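Local coordinates for protein tRNA (guanosine(18)-2'-O)-methyltransferase (Aquifex aeolicus, PDB 1ZJR) that catalyses the S-adenosyl-L-methionine-dependent 2'-O-methylation of guanosine 18 in a subset of tRNAs, at residues F29-K34 with G126-G131; Q99-W104 with A140-V145. All blocks are in the same frame, centred on the assembly; numbering follows the deposited sequence.

Contact 1. Residues F29-K34 with G126-G131; sequences FADNVK and GNELQG
D31 and G126 face each other in a parallel bridge at the C-terminal ends of two neighbouring strands of the SPOUT fold, close to T103, a predicted S-adenosyl-L-methionine site. D31 O lies 3.1 Å from G126 CA, an approach suited to glycine, since any CB there would collide with that oxygen. The same oxygen accepts from N127 N at 3.3 Å, the donor standing almost in line with the carbonyl (162° at O). N127 CB packs on N32 O at 3.4 Å.

Beyond this backbone link, N32 and E128 cross at about a right angle. With CG swung anti to the backbone N (chi1 -164°), the N32 side chain is directed at the 126-131 loop, where ND2 donates to E128 OE1 at 2.9 Å. That donor comes from well above the carboxylate plane, and the amide and carboxylate planes stand 46° apart. E128 CG lies 3.6 Å from D31 OD2.

Second-shell features position these groups. Asparagine tolerates the left-handed backbone of N32. Outside the segments, D31 OD2 accepts from S133 N. The E128-G131 type I turn is closed by G131 N to E128 O, and E128 N returns a bond to G131 O; glycine suits the positive phi of G131.

Two acidic side chains come close without their charged atoms touching: D31 OD1, buried without a partner, is 4.4 Å from E128 OE1. Neutral donors, the N32 amide and the S133 N-H, probably offset part of their repulsion.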
loop_
_atom_site.group_PDB
_atom_site.type_symbol
_atom_site.label_atom_id
_atom_site.label_comp_id
_atom_site.label_asym_id
_atom_site.label_seq_id
_atom_site.Cartn_x
_atom_site.Cartn_y
_atom_site.Cartn_z
ATOM N N PHE A 29 -0.721 -3.393 3.009
ATOM C CA PHE A 29 -1.427 -4.662 3.121
ATOM C C PHE A 29 -2.890 -4.329 3.404
ATOM O O PHE A 29 -3.193 -3.695 4.415
ATOM C CB PHE A 29 -0.865 -5.487 4.281
ATOM C CG PHE A 29 -1.345 -6.917 4.300
ATOM C CD1 PHE A 29 -0.499 -7.950 3.910
ATOM C CD2 PHE A 29 -2.652 -7.226 4.679
ATOM C CE1 PHE A 29 -0.941 -9.276 3.893
ATOM C CE2 PHE A 29 -3.106 -8.550 4.665
ATOM C CZ PHE A 29 -2.246 -9.577 4.269
ATOM N N ALA A 30 -3.780 -4.741 2.503
ATOM C CA ALA A 30 -5.210 -4.496 2.648
ATOM C C ALA A 30 -5.830 -5.731 3.291
ATOM O O ALA A 30 -5.894 -6.804 2.686
ATOM C CB ALA A 30 -5.844 -4.236 1.285
ATOM N N ASP A 31 -6.284 -5.568 4.525
ATOM C CA ASP A 31 -6.857 -6.676 5.265
ATOM C C ASP A 31 -8.367 -6.726 5.177
ATOM O O ASP A 31 -9.065 -6.007 5.887
ATOM C CB ASP A 31 -6.426 -6.603 6.733
ATOM C CG ASP A 31 -7.112 -7.651 7.588
ATOM O OD1 ASP A 31 -7.370 -8.753 7.067
ATOM O OD2 ASP A 31 -7.385 -7.379 8.773
ATOM N N ASN A 32 -8.854 -7.577 4.281
ATOM C CA ASN A 32 -10.279 -7.783 4.080
ATOM C C ASN A 32 -11.070 -6.515 3.772
ATOM O O ASN A 32 -12.060 -6.210 4.446
ATOM C CB ASN A 32 -10.866 -8.488 5.311
ATOM C CG ASN A 32 -12.240 -9.077 5.048
ATOM O OD1 ASN A 32 -12.620 -9.306 3.897
ATOM N ND2 ASN A 32 -12.986 -9.340 6.116
ATOM N N VAL A 33 -10.644 -5.776 2.748
ATOM C CA VAL A 33 -11.365 -4.567 2.356
ATOM C C VAL A 33 -12.657 -5.004 1.675
ATOM O O VAL A 33 -12.635 -5.720 0.674
ATOM C CB VAL A 33 -10.530 -3.692 1.394
ATOM C CG1 VAL A 33 -11.419 -2.656 0.711
ATOM C CG2 VAL A 33 -9.432 -2.989 2.178
ATOM N N LYS A 34 -13.775 -4.556 2.233
ATOM C CA LYS A 34 -15.109 -4.901 1.752
ATOM C C LYS A 34 -15.404 -4.785 0.257
ATOM O O LYS A 34 -15.348 -5.779 -0.467
ATOM C CB LYS A 34 -16.154 -4.095 2.533
ATOM C CG LYS A 34 -17.155 -4.944 3.306
ATOM C CD LYS A 34 -17.996 -5.797 2.366
ATOM C CE LYS A 34 -19.039 -6.607 3.125
ATOM N NZ LYS A 34 -19.848 -7.458 2.204
ATOM N N GLY A 126 -7.675 -2.033 6.921
ATOM C CA GLY A 126 -8.694 -3.042 6.689
ATOM C C GLY A 126 -10.087 -2.667 7.128
ATOM O O GLY A 126 -10.301 -1.589 7.676
ATOM N N ASN A 127 -11.031 -3.569 6.877
ATOM C CA ASN A 127 -12.422 -3.361 7.249
ATOM C C ASN A 127 -12.929 -4.328 8.307
ATOM O O ASN A 127 -14.115 -4.667 8.308
ATOM C CB ASN A 127 -13.337 -3.463 6.033
ATOM C CG ASN A 127 -13.435 -2.167 5.266
ATOM O OD1 ASN A 127 -13.714 -1.108 5.838
ATOM N ND2 ASN A 127 -13.226 -2.242 3.966
ATOM N N GLU A 128 -12.050 -4.801 9.184
ATOM C CA GLU A 128 -12.505 -5.686 10.252
ATOM C C GLU A 128 -13.041 -4.733 11.315
ATOM O O GLU A 128 -12.861 -3.519 11.208
ATOM C CB GLU A 128 -11.362 -6.546 10.812
ATOM C CG GLU A 128 -10.802 -7.594 9.830
ATOM C CD GLU A 128 -11.824 -8.652 9.387
ATOM O OE1 GLU A 128 -11.463 -9.521 8.567
ATOM O OE2 GLU A 128 -12.985 -8.622 9.847
ATOM N N LEU A 129 -13.698 -5.274 12.334
ATOM C CA LEU A 129 -14.298 -4.461 13.388
ATOM C C LEU A 129 -13.456 -3.284 13.881
ATOM O O LEU A 129 -13.948 -2.155 13.964
ATOM C CB LEU A 129 -14.675 -5.356 14.575
ATOM C CG LEU A 129 -15.552 -4.693 15.638
ATOM C CD1 LEU A 129 -16.838 -4.198 14.993
ATOM C CD2 LEU A 129 -15.861 -5.686 16.746
ATOM N N GLN A 130 -12.194 -3.539 14.210
ATOM C CA GLN A 130 -11.324 -2.472 14.701
ATOM C C GLN A 130 -10.232 -2.078 13.700
ATOM O O GLN A 130 -9.198 -1.528 14.079
ATOM C CB GLN A 130 -10.697 -2.895 16.035
ATOM C CG GLN A 130 -11.735 -3.122 17.134
ATOM C CD GLN A 130 -11.124 -3.527 18.462
ATOM O OE1 GLN A 130 -10.523 -2.713 19.166
ATOM N NE2 GLN A 130 -11.267 -4.796 18.806
ATOM N N GLY A 131 -10.482 -2.335 12.421
ATOM C CA GLY A 131 -9.509 -2.008 11.391
ATOM C C GLY A 131 -8.938 -3.308 10.862
ATOM O O GLY A 131 -9.474 -3.901 9.922
#

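Contact 2. Residues Q99-W104 with A140-V145; sequences QIVATW and ADKKIV
V101 and I144 pack on one face of two neighbouring parallel strands, 99-103 and 142-145, in the sheet of the knotted SPOUT fold. The I144 chain shows how a branched residue fills such a site. From CB, its CG2 reaches to 4.0 Å from V101 CG1. The other branch, CG1, sits between the backbone N and the carbonyl carbon (chi1 59°), and there passes 3.5 Å from A102 O. At the tip, CD1 lies 3.6 Å from V101 CG1 and also touches the methyl of T103.

The other face carries A102, whose small CB meets A140 CB, and K143, whose chain runs beside W104 in the same direction. The aliphatic length of the lysine suits the indole, while its NZ goes on to a salt bridge with E108. Between the strands, backbone bonds alternate: A102 N to K142 O, I144 N to A102 O, W104 N to I144 O.

At the start of the pair, I100 O takes both D141 N and K142 N. A short acidic side chain answers there: the anti lone pair of D141 OD2 receives I100 N at 2.7 Å, with 169° at the hydrogen.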
loop_
_atom_site.group_PDB
_atom_site.type_symbol
_atom_site.label_atom_id
_atom_site.label_comp_id
_atom_site.label_asym_id
_atom_site.label_seq_id
_atom_site.Cartn_x
_atom_site.Cartn_y
_atom_site.Cartn_z
ATOM N N GLN A 99 8.885 -2.673 9.858
ATOM C CA GLN A 99 8.032 -2.426 11.015
ATOM C C GLN A 99 6.604 -2.603 10.509
ATOM O O GLN A 99 6.261 -2.135 9.419
ATOM C CB GLN A 99 8.212 -1.006 11.565
ATOM C CG GLN A 99 7.757 0.113 10.640
ATOM C CD GLN A 99 7.758 1.481 11.320
ATOM O OE1 GLN A 99 7.637 2.514 10.661
ATOM N NE2 GLN A 99 7.888 1.490 12.640
ATOM N N ILE A 100 5.785 -3.299 11.287
ATOM C CA ILE A 100 4.397 -3.532 10.915
ATOM C C ILE A 100 3.527 -2.502 11.631
ATOM O O ILE A 100 3.425 -2.504 12.859
ATOM C CB ILE A 100 3.949 -4.953 11.316
ATOM C CG1 ILE A 100 4.975 -5.976 10.814
ATOM C CG2 ILE A 100 2.565 -5.242 10.742
ATOM C CD1 ILE A 100 5.204 -5.957 9.310
ATOM N N VAL A 101 2.911 -1.625 10.844
ATOM C CA VAL A 101 2.060 -0.551 11.350
ATOM C C VAL A 101 0.608 -0.874 10.998
ATOM O O VAL A 101 0.240 -0.923 9.824
ATOM C CB VAL A 101 2.474 0.794 10.705
ATOM C CG1 VAL A 101 1.618 1.941 11.238
ATOM C CG2 VAL A 101 3.958 1.059 10.990
ATOM N N ALA A 102 -0.220 -1.085 12.016
ATOM C CA ALA A 102 -1.610 -1.446 11.771
ATOM C C ALA A 102 -2.644 -0.506 12.364
ATOM O O ALA A 102 -2.509 -0.040 13.492
ATOM C CB ALA A 102 -1.861 -2.858 12.275
ATOM N N THR A 103 -3.691 -0.233 11.592
ATOM C CA THR A 103 -4.773 0.623 12.063
ATOM C C THR A 103 -5.580 -0.234 13.031
ATOM O O THR A 103 -6.139 -1.260 12.642
ATOM C CB THR A 103 -5.694 1.052 10.915
ATOM O OG1 THR A 103 -6.183 -0.120 10.247
ATOM C CG2 THR A 103 -4.938 1.931 9.925
ATOM N N TRP A 104 -5.630 0.189 14.287
ATOM C CA TRP A 104 -6.354 -0.544 15.323
ATOM C C TRP A 104 -7.177 0.468 16.114
ATOM O O TRP A 104 -6.627 1.369 16.750
ATOM C CB TRP A 104 -5.342 -1.274 16.223
ATOM C CG TRP A 104 -5.949 -2.115 17.316
ATOM C CD1 TRP A 104 -5.916 -1.859 18.655
ATOM C CD2 TRP A 104 -6.672 -3.348 17.161
ATOM N NE1 TRP A 104 -6.573 -2.854 19.346
ATOM C CE2 TRP A 104 -7.047 -3.778 18.455
ATOM C CE3 TRP A 104 -7.038 -4.127 16.055
ATOM C CZ2 TRP A 104 -7.774 -4.957 18.676
ATOM C CZ3 TRP A 104 -7.761 -5.301 16.274
ATOM C CH2 TRP A 104 -8.121 -5.702 17.578
ATOM N N ALA A 140 1.805 -6.646 15.235
ATOM C CA ALA A 140 2.163 -5.287 14.840
ATOM C C ALA A 140 3.187 -4.621 15.757
ATOM O O ALA A 140 3.222 -4.879 16.956
ATOM C CB ALA A 140 0.907 -4.422 14.770
ATOM N N ASP A 141 4.014 -3.758 15.175
ATOM C CA ASP A 141 5.026 -3.015 15.919
ATOM C C ASP A 141 4.392 -1.715 16.396
ATOM O O ASP A 141 4.737 -1.186 17.454
ATOM C CB ASP A 141 6.222 -2.699 15.020
ATOM C CG ASP A 141 7.008 -3.937 14.645
ATOM O OD1 ASP A 141 7.646 -4.522 15.544
ATOM O OD2 ASP A 141 6.983 -4.328 13.459
ATOM N N LYS A 142 3.462 -1.201 15.597
ATOM C CA LYS A 142 2.757 0.032 15.927
ATOM C C LYS A 142 1.262 -0.142 15.675
ATOM O O LYS A 142 0.859 -0.734 14.671
ATOM C CB LYS A 142 3.277 1.194 15.070
ATOM C CG LYS A 142 4.719 1.620 15.350
ATOM C CD LYS A 142 4.843 2.310 16.700
ATOM C CE LYS A 142 6.263 2.808 16.931
ATOM N NZ LYS A 142 7.243 1.691 16.878
ATOM N N LYS A 143 0.450 0.359 16.601
ATOM C CA LYS A 143 -1.006 0.310 16.479
ATOM C C LYS A 143 -1.424 1.771 16.371
ATOM O O LYS A 143 -1.205 2.544 17.297
ATOM C CB LYS A 143 -1.631 -0.335 17.718
ATOM C CG LYS A 143 -1.209 -1.780 17.930
ATOM C CD LYS A 143 -1.938 -2.414 19.106
ATOM C CE LYS A 143 -1.680 -1.660 20.394
ATOM N NZ LYS A 143 -2.419 -2.266 21.538
ATOM N N ILE A 144 -2.030 2.147 15.249
ATOM C CA ILE A 144 -2.396 3.542 15.033
ATOM C C ILE A 144 -3.864 3.877 14.818
ATOM O O ILE A 144 -4.664 3.044 14.400
ATOM C CB ILE A 144 -1.639 4.116 13.815
ATOM C CG1 ILE A 144 -1.978 3.287 12.565
ATOM C CG2 ILE A 144 -0.136 4.111 14.082
ATOM C CD1 ILE A 144 -1.473 3.881 11.255
ATOM N N VAL A 145 -4.198 5.129 15.107
ATOM C CA VAL A 145 -5.547 5.637 14.904
ATOM C C VAL A 145 -5.412 7.032 14.339
ATOM O O VAL A 145 -4.360 7.665 14.477
ATOM C CB VAL A 145 -6.362 5.744 16.219
ATOM C CG1 VAL A 145 -6.765 4.368 16.700
ATOM C CG2 VAL A 145 -5.553 6.475 17.276
#

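How the contacts relate
The centres of contacts 1 and 2 are about 13 Å apart, and both belong to one parallel sheet in which 121-126 lies between 26-31 and 99-103, with 142-145 next beyond. Along the chain the segments alternate: 29-34, 99-104, 126-131, 140-145. Contact 1 sits at the C-terminal ends of 26-31 and 121-126; contact 2 joins the next two strands, 99-103 and 142-145, on the other side of 121-126 from 26-31. They meet where the 126-131 loop bends over: G131 CA is 4.0 Å from T103 OG1, and Q130 packs against W104. Since T103 is a predicted S-adenosyl-L-methionine site, the two contacts probably border the cofactor pocket together.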